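Local coordinates for protein farnesyl diphosphate phosphatase YisP (Bacillus subtilis subsp. subtilis, PDB 3WE9) that hydrolyses farnesyl diphosphate to farnesol and diphosphate, with a role in biofilm formation, although it belongs to the phytoene/squalene synthase family, at residues A[246-251]-A[258-263]; A[166-171]-A[253-258]; A[146-151]-A[224-229]. All blocks are in the same frame, centred on the assembly; numbering follows the deposited sequence.

Contact 1: A[246-251]-A[258-263]; sequences EKIRAK and YHFALT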
loop_
_atom_site.group_PDB
_atom_site.type_symbol
_atom_site.label_atom_id
_atom_site.label_comp_id
_atom_site.label_asym_id
_atom_site.label_seq_id
_atom_site.Cartn_x
_atom_site.Cartn_y
_atom_site.Cartn_z
ATOM N N GLU A 246 -6.597 -8.938 10.543
ATOM C CA GLU A 246 -7.196 -10.020 11.319
ATOM C C GLU A 246 -6.146 -11.068 11.703
ATOM O O GLU A 246 -6.163 -11.589 12.822
ATOM C CB GLU A 246 -8.339 -10.666 10.528
ATOM C CG GLU A 246 -9.497 -9.716 10.249
ATOM C CD GLU A 246 -10.271 -9.318 11.508
ATOM O OE1 GLU A 246 -9.663 -8.770 12.457
ATOM O OE2 GLU A 246 -11.500 -9.556 11.546
ATOM N N LYS A 247 -5.221 -11.360 10.792
ATOM C CA LYS A 247 -4.173 -12.341 11.066
ATOM C C LYS A 247 -3.279 -11.857 12.201
ATOM O O LYS A 247 -2.903 -12.623 13.094
ATOM C CB LYS A 247 -3.317 -12.592 9.817
ATOM C CG LYS A 247 -2.250 -13.674 10.021
ATOM C CD LYS A 247 -1.479 -13.999 8.746
ATOM C CE LYS A 247 -0.475 -15.127 8.995
ATOM N NZ LYS A 247 0.271 -15.520 7.769
ATOM N N ILE A 248 -2.931 -10.577 12.157
ATOM C CA ILE A 248 -2.088 -9.987 13.188
ATOM C C ILE A 248 -2.775 -10.147 14.545
ATOM O O ILE A 248 -2.139 -10.514 15.535
ATOM C CB ILE A 248 -1.827 -8.486 12.888
ATOM C CG1 ILE A 248 -1.028 -8.364 11.581
ATOM C CG2 ILE A 248 -1.073 -7.839 14.052
ATOM C CD1 ILE A 248 -0.823 -6.934 11.086
ATOM N N ARG A 249 -4.076 -9.881 14.587
ATOM C CA ARG A 249 -4.828 -10.016 15.829
ATOM C C ARG A 249 -4.818 -11.475 16.281
ATOM O O ARG A 249 -4.672 -11.766 17.467
ATOM C CB ARG A 249 -6.267 -9.540 15.634
ATOM C CG ARG A 249 -6.386 -8.034 15.476
ATOM C CD ARG A 249 -7.808 -7.603 15.140
ATOM N NE ARG A 249 -7.905 -6.150 15.043
ATOM C CZ ARG A 249 -8.443 -5.501 14.018
ATOM N NH1 ARG A 249 -8.946 -6.175 12.988
ATOM N NH2 ARG A 249 -8.468 -4.178 14.018
ATOM N N ALA A 250 -4.968 -12.380 15.318
ATOM C CA ALA A 250 -4.980 -13.817 15.578
ATOM C C ALA A 250 -3.632 -14.299 16.098
ATOM O O ALA A 250 -3.547 -15.288 16.829
ATOM C CB ALA A 250 -5.343 -14.576 14.296
ATOM N N LYS A 251 -2.574 -13.598 15.716
ATOM C CA LYS A 251 -1.244 -13.975 16.153
ATOM C C LYS A 251 -0.738 -13.100 17.289
ATOM O O LYS A 251 0.460 -12.848 17.412
ATOM C CB LYS A 251 -0.273 -13.935 14.981
ATOM C CG LYS A 251 -0.666 -14.844 13.823
ATOM C CD LYS A 251 -0.677 -16.301 14.235
ATOM C CE LYS A 251 -1.026 -17.199 13.058
ATOM N NZ LYS A 251 -1.057 -18.630 13.469
ATOM N N TYR A 258 7.888 -10.721 14.426
ATOM C CA TYR A 258 7.653 -11.189 13.064
ATOM C C TYR A 258 6.992 -10.144 12.181
ATOM O O TYR A 258 6.263 -9.282 12.668
ATOM C CB TYR A 258 6.722 -12.404 13.076
ATOM C CG TYR A 258 7.234 -13.602 13.827
ATOM C CD1 TYR A 258 8.019 -14.563 13.190
ATOM C CD2 TYR A 258 6.902 -13.800 15.165
ATOM C CE1 TYR A 258 8.455 -15.697 13.864
ATOM C CE2 TYR A 258 7.335 -14.928 15.851
ATOM C CZ TYR A 258 8.109 -15.873 15.191
ATOM O OH TYR A 258 8.523 -16.998 15.859
ATOM N N HIS A 259 7.242 -10.245 10.881
ATOM C CA HIS A 259 6.623 -9.369 9.897
ATOM C C HIS A 259 5.451 -10.195 9.371
ATOM O O HIS A 259 5.646 -11.265 8.791
ATOM C CB HIS A 259 7.593 -9.053 8.754
ATOM C CG HIS A 259 6.961 -8.323 7.603
ATOM N ND1 HIS A 259 7.676 -7.926 6.493
ATOM C CD2 HIS A 259 5.680 -7.941 7.380
ATOM C CE1 HIS A 259 6.863 -7.333 5.635
ATOM N NE2 HIS A 259 5.646 -7.329 6.150
ATOM N N PHE A 260 4.234 -9.705 9.575
ATOM C CA PHE A 260 3.052 -10.432 9.131
ATOM C C PHE A 260 2.679 -10.234 7.678
ATOM O O PHE A 260 2.665 -9.119 7.177
ATOM C CB PHE A 260 1.856 -10.073 10.008
ATOM C CG PHE A 260 1.904 -10.704 11.359
ATOM C CD1 PHE A 260 2.937 -10.408 12.240
ATOM C CD2 PHE A 260 0.947 -11.636 11.732
ATOM C CE1 PHE A 260 3.021 -11.030 13.477
ATOM C CE2 PHE A 260 1.023 -12.260 12.963
ATOM C CZ PHE A 260 2.067 -11.959 13.840
ATOM N N ALA A 261 2.373 -11.342 7.011
ATOM C CA ALA A 261 1.971 -11.330 5.612
ATOM C C ALA A 261 1.130 -12.574 5.354
ATOM O O ALA A 261 1.295 -13.592 6.028
ATOM C CB ALA A 261 3.201 -11.325 4.708
ATOM N N LEU A 262 0.223 -12.490 4.388
ATOM C CA LEU A 262 -0.625 -13.628 4.056
ATOM C C LEU A 262 0.182 -14.633 3.240
ATOM O O LEU A 262 0.976 -14.245 2.380
ATOM C CB LEU A 262 -1.839 -13.172 3.242
ATOM C CG LEU A 262 -2.768 -12.111 3.843
ATOM C CD1 LEU A 262 -3.778 -11.677 2.781
ATOM C CD2 LEU A 262 -3.479 -12.660 5.082
ATOM N N THR A 263 -0.009 -15.921 3.516
ATOM C CA THR A 263 0.702 -16.958 2.769
ATOM C C THR A 263 -0.042 -17.165 1.453
ATOM O O THR A 263 -1.163 -16.685 1.297
ATOM C CB THR A 263 0.713 -18.295 3.536
ATOM O OG1 THR A 263 -0.633 -18.762 3.688
ATOM C CG2 THR A 263 1.346 -18.117 4.907
HETATM O O HOH W 1 3.148 -13.980 8.718
#

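Contact 2: A[166-171]-A[253-258]; sequences SDLGTD and HDVFQY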
loop_
_atom_site.group_PDB
_atom_site.type_symbol
_atom_site.label_atom_id
_atom_site.label_comp_id
_atom_site.label_asym_id
_atom_site.label_seq_id
_atom_site.Cartn_x
_atom_site.Cartn_y
_atom_site.Cartn_z
ATOM N N SER A 166 2.001 -4.060 10.355
ATOM C CA SER A 166 2.392 -5.461 10.165
ATOM C C SER A 166 3.828 -5.817 10.551
ATOM O O SER A 166 4.192 -6.995 10.572
ATOM C CB SER A 166 2.197 -5.854 8.693
ATOM O OG SER A 166 0.856 -5.684 8.272
ATOM N N ASP A 167 4.648 -4.821 10.861
ATOM C CA ASP A 167 6.045 -5.102 11.166
ATOM C C ASP A 167 6.695 -3.932 11.888
ATOM O O ASP A 167 6.883 -2.861 11.309
ATOM C CB ASP A 167 6.767 -5.391 9.845
ATOM C CG ASP A 167 8.235 -5.744 10.018
ATOM O OD1 ASP A 167 8.698 -5.977 11.154
ATOM O OD2 ASP A 167 8.928 -5.800 8.981
ATOM N N LEU A 168 7.018 -4.144 13.161
ATOM C CA LEU A 168 7.657 -3.119 13.979
ATOM C C LEU A 168 9.013 -3.614 14.476
ATOM O O LEU A 168 9.448 -3.268 15.577
ATOM C CB LEU A 168 6.756 -2.764 15.166
ATOM C CG LEU A 168 5.359 -2.220 14.819
ATOM C CD1 LEU A 168 4.602 -1.902 16.112
ATOM C CD2 LEU A 168 5.486 -0.973 13.944
ATOM N N GLY A 169 9.683 -4.410 13.648
ATOM C CA GLY A 169 10.974 -4.967 14.019
ATOM C C GLY A 169 12.171 -4.036 14.155
ATOM O O GLY A 169 13.054 -4.296 14.974
ATOM N N THR A 170 12.213 -2.959 13.374
ATOM C CA THR A 170 13.336 -2.018 13.417
ATOM C C THR A 170 12.993 -0.696 14.104
ATOM O O THR A 170 11.822 -0.384 14.318
ATOM C CB THR A 170 13.823 -1.675 12.003
ATOM O OG1 THR A 170 12.805 -0.934 11.324
ATOM C CG2 THR A 170 14.132 -2.944 11.217
ATOM N N ASP A 171 14.021 0.088 14.433
ATOM C CA ASP A 171 13.799 1.371 15.084
ATOM C C ASP A 171 13.082 2.332 14.148
ATOM O O ASP A 171 12.293 3.159 14.588
ATOM C CB ASP A 171 15.122 1.998 15.547
ATOM C CG ASP A 171 15.751 1.249 16.711
ATOM O OD1 ASP A 171 15.007 0.610 17.489
ATOM O OD2 ASP A 171 16.990 1.317 16.860
ATOM N N HIS A 253 -0.728 -9.868 17.986
ATOM C CA HIS A 253 -0.013 -8.614 17.739
ATOM C C HIS A 253 1.503 -8.744 17.895
ATOM O O HIS A 253 2.172 -7.783 18.262
ATOM C CB HIS A 253 -0.515 -7.537 18.708
ATOM C CG HIS A 253 -1.989 -7.285 18.624
ATOM N ND1 HIS A 253 -2.910 -7.995 19.364
ATOM C CD2 HIS A 253 -2.702 -6.421 17.863
ATOM C CE1 HIS A 253 -4.129 -7.578 19.065
ATOM N NE2 HIS A 253 -4.030 -6.624 18.155
ATOM N N ASP A 254 2.035 -9.925 17.589
ATOM C CA ASP A 254 3.464 -10.217 17.738
ATOM C C ASP A 254 4.295 -9.605 16.600
ATOM O O ASP A 254 5.165 -10.267 16.019
ATOM C CB ASP A 254 3.634 -11.744 17.777
ATOM C CG ASP A 254 4.862 -12.196 18.553
ATOM O OD1 ASP A 254 5.479 -11.394 19.282
ATOM O OD2 ASP A 254 5.201 -13.391 18.442
ATOM N N VAL A 255 4.046 -8.327 16.313
ATOM C CA VAL A 255 4.723 -7.627 15.225
ATOM C C VAL A 255 6.122 -7.095 15.500
ATOM O O VAL A 255 6.761 -6.571 14.591
ATOM C CB VAL A 255 3.850 -6.457 14.691
ATOM C CG1 VAL A 255 2.557 -7.003 14.112
ATOM C CG2 VAL A 255 3.567 -5.465 15.811
ATOM N N PHE A 256 6.594 -7.204 16.738
ATOM C CA PHE A 256 7.953 -6.760 17.066
ATOM C C PHE A 256 8.913 -7.906 16.717
ATOM O O PHE A 256 10.092 -7.685 16.427
ATOM C CB PHE A 256 8.092 -6.442 18.562
ATOM C CG PHE A 256 7.362 -5.197 18.998
ATOM C CD1 PHE A 256 7.724 -3.945 18.505
ATOM C CD2 PHE A 256 6.319 -5.280 19.912
ATOM C CE1 PHE A 256 7.054 -2.791 18.923
ATOM C CE2 PHE A 256 5.643 -4.129 20.335
ATOM C CZ PHE A 256 6.013 -2.888 19.840
ATOM N N GLN A 257 8.384 -9.126 16.738
ATOM C CA GLN A 257 9.169 -10.328 16.452
ATOM C C GLN A 257 9.075 -10.829 15.016
ATOM O O GLN A 257 10.062 -11.311 14.457
ATOM C CB GLN A 257 8.746 -11.461 17.391
ATOM C CG GLN A 257 9.041 -11.203 18.855
ATOM C CD GLN A 257 10.469 -10.758 19.086
ATOM O OE1 GLN A 257 11.406 -11.326 18.525
ATOM N NE2 GLN A 257 10.646 -9.742 19.919
ATOM N N TYR A 258 7.888 -10.721 14.426
ATOM C CA TYR A 258 7.653 -11.189 13.064
ATOM C C TYR A 258 6.992 -10.144 12.181
ATOM O O TYR A 258 6.263 -9.282 12.668
ATOM C CB TYR A 258 6.722 -12.404 13.076
ATOM C CG TYR A 258 7.234 -13.602 13.827
ATOM C CD1 TYR A 258 8.019 -14.563 13.190
ATOM C CD2 TYR A 258 6.902 -13.800 15.165
ATOM C CE1 TYR A 258 8.455 -15.697 13.864
ATOM C CE2 TYR A 258 7.335 -14.928 15.851
ATOM C CZ TYR A 258 8.109 -15.873 15.191
ATOM O OH TYR A 258 8.523 -16.998 15.859
HETATM O O HOH W 2 9.100 -7.725 13.174
#

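Contact 3: A[146-151]-A[224-229]; sequences DQLKQA and PLFPQY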
loop_
_atom_site.group_PDB
_atom_site.type_symbol
_atom_site.label_atom_id
_atom_site.label_comp_id
_atom_site.label_asym_id
_atom_site.label_seq_id
_atom_site.Cartn_x
_atom_site.Cartn_y
_atom_site.Cartn_z
ATOM N N ASP A 146 -13.256 11.632 -10.922
ATOM C CA ASP A 146 -13.585 12.604 -9.883
ATOM C C ASP A 146 -14.312 11.935 -8.722
ATOM O O ASP A 146 -14.063 12.243 -7.556
ATOM C CB ASP A 146 -14.470 13.712 -10.463
ATOM C CG ASP A 146 -13.677 14.931 -10.897
ATOM O OD1 ASP A 146 -12.601 14.768 -11.511
ATOM O OD2 ASP A 146 -14.143 16.059 -10.628
ATOM N N GLN A 147 -15.211 11.015 -9.053
ATOM C CA GLN A 147 -15.993 10.298 -8.052
ATOM C C GLN A 147 -15.224 9.209 -7.298
ATOM O O GLN A 147 -15.633 8.806 -6.209
ATOM C CB GLN A 147 -17.212 9.653 -8.711
ATOM C CG GLN A 147 -18.238 10.622 -9.269
ATOM C CD GLN A 147 -19.391 9.899 -9.940
ATOM O OE1 GLN A 147 -20.031 9.033 -9.338
ATOM N NE2 GLN A 147 -19.661 10.246 -11.195
ATOM N N LEU A 148 -14.119 8.737 -7.873
ATOM C CA LEU A 148 -13.325 7.667 -7.265
ATOM C C LEU A 148 -11.963 8.086 -6.700
ATOM O O LEU A 148 -11.250 7.265 -6.116
ATOM C CB LEU A 148 -13.112 6.551 -8.294
ATOM C CG LEU A 148 -14.342 5.765 -8.758
ATOM C CD1 LEU A 148 -13.989 4.926 -9.970
ATOM C CD2 LEU A 148 -14.846 4.893 -7.620
ATOM N N LYS A 149 -11.601 9.351 -6.881
ATOM C CA LYS A 149 -10.322 9.866 -6.401
ATOM C C LYS A 149 -10.144 9.662 -4.898
ATOM O O LYS A 149 -9.112 9.165 -4.447
ATOM C CB LYS A 149 -10.208 11.353 -6.739
ATOM C CG LYS A 149 -8.932 12.042 -6.269
ATOM C CD LYS A 149 -9.036 13.541 -6.547
ATOM C CE LYS A 149 -7.943 14.344 -5.857
ATOM N NZ LYS A 149 -6.630 14.266 -6.538
ATOM N N GLN A 150 -11.156 10.056 -4.130
ATOM C CA GLN A 150 -11.125 9.922 -2.677
ATOM C C GLN A 150 -10.935 8.457 -2.273
ATOM O O GLN A 150 -10.166 8.149 -1.356
ATOM C CB GLN A 150 -12.429 10.464 -2.084
ATOM C CG GLN A 150 -12.502 10.435 -0.571
ATOM C CD GLN A 150 -13.856 10.886 -0.054
ATOM O OE1 GLN A 150 -14.299 12.004 -0.333
ATOM N NE2 GLN A 150 -14.523 10.018 0.701
ATOM N N ALA A 151 -11.630 7.559 -2.968
ATOM C CA ALA A 151 -11.545 6.132 -2.679
ATOM C C ALA A 151 -10.162 5.558 -2.977
ATOM O O ALA A 151 -9.667 4.706 -2.241
ATOM C CB ALA A 151 -12.603 5.375 -3.473
ATOM N N PRO A 224 -18.691 -0.145 -5.864
ATOM C CA PRO A 224 -19.590 -0.305 -7.015
ATOM C C PRO A 224 -19.385 0.729 -8.126
ATOM O O PRO A 224 -19.828 0.523 -9.257
ATOM C CB PRO A 224 -20.986 -0.196 -6.388
ATOM C CG PRO A 224 -20.767 -0.646 -4.970
ATOM C CD PRO A 224 -19.467 0.026 -4.621
ATOM N N LEU A 225 -18.724 1.836 -7.803
ATOM C CA LEU A 225 -18.475 2.898 -8.776
ATOM C C LEU A 225 -17.307 2.626 -9.718
ATOM O O LEU A 225 -17.215 3.234 -10.781
ATOM C CB LEU A 225 -18.225 4.228 -8.069
ATOM C CG LEU A 225 -19.366 4.795 -7.227
ATOM C CD1 LEU A 225 -18.909 6.105 -6.606
ATOM C CD2 LEU A 225 -20.603 5.005 -8.091
ATOM N N PHE A 226 -16.402 1.739 -9.324
ATOM C CA PHE A 226 -15.265 1.415 -10.178
ATOM C C PHE A 226 -15.751 0.618 -11.378
ATOM O O PHE A 226 -16.715 -0.134 -11.273
ATOM C CB PHE A 226 -14.240 0.579 -9.410
ATOM C CG PHE A 226 -13.340 1.387 -8.526
ATOM C CD1 PHE A 226 -12.196 1.985 -9.046
ATOM C CD2 PHE A 226 -13.637 1.554 -7.177
ATOM C CE1 PHE A 226 -11.351 2.745 -8.231
ATOM C CE2 PHE A 226 -12.803 2.311 -6.352
ATOM C CZ PHE A 226 -11.658 2.906 -6.881
ATOM N N PRO A 227 -15.091 0.772 -12.535
ATOM C CA PRO A 227 -15.527 0.011 -13.711
ATOM C C PRO A 227 -15.320 -1.476 -13.445
ATOM O O PRO A 227 -14.436 -1.854 -12.664
ATOM C CB PRO A 227 -14.626 0.548 -14.825
ATOM C CG PRO A 227 -13.379 0.963 -14.095
ATOM C CD PRO A 227 -13.932 1.625 -12.855
ATOM N N GLN A 228 -16.130 -2.322 -14.076
ATOM C CA GLN A 228 -16.009 -3.761 -13.868
ATOM C C GLN A 228 -14.590 -4.299 -14.051
ATOM O O GLN A 228 -14.171 -5.188 -13.308
ATOM C CB GLN A 228 -16.962 -4.527 -14.792
ATOM C CG GLN A 228 -18.432 -4.273 -14.504
ATOM C CD GLN A 228 -18.901 -4.891 -13.193
ATOM O OE1 GLN A 228 -19.858 -4.415 -12.580
ATOM N NE2 GLN A 228 -18.243 -5.965 -12.771
ATOM N N TYR A 229 -13.847 -3.770 -15.021
ATOM C CA TYR A 229 -12.498 -4.272 -15.251
ATOM C C TYR A 229 -11.525 -4.066 -14.088
ATOM O O TYR A 229 -10.499 -4.731 -14.037
ATOM C CB TYR A 229 -11.905 -3.701 -16.554
ATOM C CG TYR A 229 -11.589 -2.211 -16.573
ATOM C CD1 TYR A 229 -10.440 -1.703 -15.958
ATOM C CD2 TYR A 229 -12.418 -1.320 -17.251
ATOM C CE1 TYR A 229 -10.126 -0.341 -16.024
ATOM C CE2 TYR A 229 -12.119 0.039 -17.322
ATOM C CZ TYR A 229 -10.978 0.526 -16.712
ATOM O OH TYR A 229 -10.699 1.875 -16.788
#

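Contact 1: A[246-251]-A[258-263]
The backbones come nearest where the last turn of helix 228-250 meets a returning loop, Ile-248 CA lying 6.6 Å from Phe-260 CA. This is a helix-loop-helix connection in the all-alpha isoprenoid synthase fold: the chain leaves the helix at Lys-251, turns back, and runs past the helix end before starting helix 264-271. Phe-260 has the largest share of the buried surface. Phe-260 CB is 3.7 Å from Ile-248 CG1, and with CG anti to its own carbonyl carbon (chi1 -75°) the ring begins beside the same atom, Phe-260 CG lying 3.8 Å from Ile-248 CG1. Ring atom Phe-260 CD2 is 3.7 Å from Ile-248 CA. Val-255 packs on the same phenylalanine, and Trp-205 of helix 199-221 touches Ile-248. How the ring sits against Lys-251 is doubtful, because the two are modelled too close. Leu-262 reaches Leu-240, Ala-243 and Val-244 of the same helix. The polar link is made by Lys-247. Its CG is anti to the backbone N (chi1 -177°), and the extended chain carries NZ across to the loop, where it donates to Ala-261 O over 2.8 Å, tilted 26° from the carbonyl plane. Lys-247 NZ also forms a salt bridge with Glu-266. Thr-263 is the N-cap of helix 264-271; its side chain caps a backbone N of that helix while Glu-266 OE2 accepts from Thr-263 N, consistent with a capping box. A water lies between lysine and loop, accepting from Ala-261 N at 3.2 Å and weakly from Lys-247 NZ at 3.4 Å.

Contact 2: A[166-171]-A[253-258]
Val-255 and Leu-168 lie side by side and point the same way, with Leu-168 CD1 3.7 Å from Val-255 CG2. That branch of the valine sits between its own backbone N and carbonyl carbon, on the side of the leucine, while the other branch, Val-255 CG1, rests 3.9 Å from Ser-166 O. Phe-256 comes next in buried surface. Its ring crosses the leucine at an angle, Phe-256 CD1 standing 3.7 Å from Leu-168 CB, and the ring edge also approaches Leu-168 O, with Phe-256 CD1 3.5 Å away. Lys-174 NZ donates to that oxygen, and Phe-201 of helix 199-221 packs against both the leucine and the phenylalanine. The backbones join at one bond: Leu-168 N, one of two donors that grip Val-255 O, reaches it over 2.8 Å, nearly straight at 167°, although the donor stands 37° above the carbonyl plane. In the loop that holds the leucine, Asp-167 to Asp-171 fits the DXXXD pattern; in squalene and phytoene synthases such aspartate-rich motifs bind the magnesium ions that hold the substrate diphosphate, and a like role here would be an inference from the family. The motif's first residue shapes the loop through an Asx turn, Asp-167 OD1 accepting from Gly-169 N at 3.1 Å, from above the carboxylate plane. The same Asp-167 OD1 takes a second hydrogen from a water at 2.7 Å. This water gives its other hydrogen to Val-255 O, 3.0 Å away.

Contact 3: A[146-151]-A[224-229]
The carbonyl oxygen Leu-225 O meets carbon and no donor of the facing segment: Leu-148 CD1 lies 3.7 Å from it, and no hydrogen bond joins 146-151 to 224-229. What holds the two together is Leu-148, near the start of helix 145-165, set against the turn that links helix 199-221 to helix 228-250. Its CG is anti to the carbonyl carbon (chi1 -66°), and chi2 of 168° then sets CD1 anti to CA. Leu-148 CD2 sits over one face of the Phe-226 ring, 3.6 Å from its centroid and only 16° off the normal, a CH-pi contact. The other methyl, Leu-148 CD1, lies 3.6 Å from the ortho carbon Phe-226 CD1. Leu-148 CD2 is also pressed against Leu-225 CB at 3.5 Å, tighter than usual for two carbons. One turn on, where the helix is kinked and the N atoms of Gln-150 and Ala-151 lack their bonds to the preceding turn, Ala-151 CB approaches the ring obliquely, 4.2 Å from Phe-226 CE2. Gln-231 and Val-234 of helix 228-250 touch the phenylalanine too. Toward the surface, Gln-147 and Leu-225 cross at about a right angle, with Gln-147 OE1 4.2 Å from Leu-225 CD1. An alanine in place of Phe-226 would probably open a gap between the helix and the turn, with Leu-148 CD2 left without the ring face beneath it, and Leu-148 CD1 and Ala-151 CB without their ring neighbours. With no directional bond across it, the contact rests on shape and dispersion: one methyl over an aromatic face and close leucine-leucine packing.

How the contacts relate
None of the three is deep core: contact 1 is a surface contact, and contacts 2 and 3 are partly buried. Contacts 1 and 2 share Tyr-258 and are sewn together by probable backbone hydrogen bonds, Phe-260 N to Ser-166 O and Ile-248 O to His-253 N; together they fix the loop after helix 228-250 against the loop after helix 145-165. Contact 3 lies on the other side of the chain's centre from contact 2, centres 34 Å apart, where the same two helices begin. The chemistry differs: contact 1 joins Phe-260 packing to a lysine-carbonyl bond; contact 2 sets an apolar trio beside one backbone bond and a bridging water; contact 3 is almost wholly apolar, without hydrogen bonds.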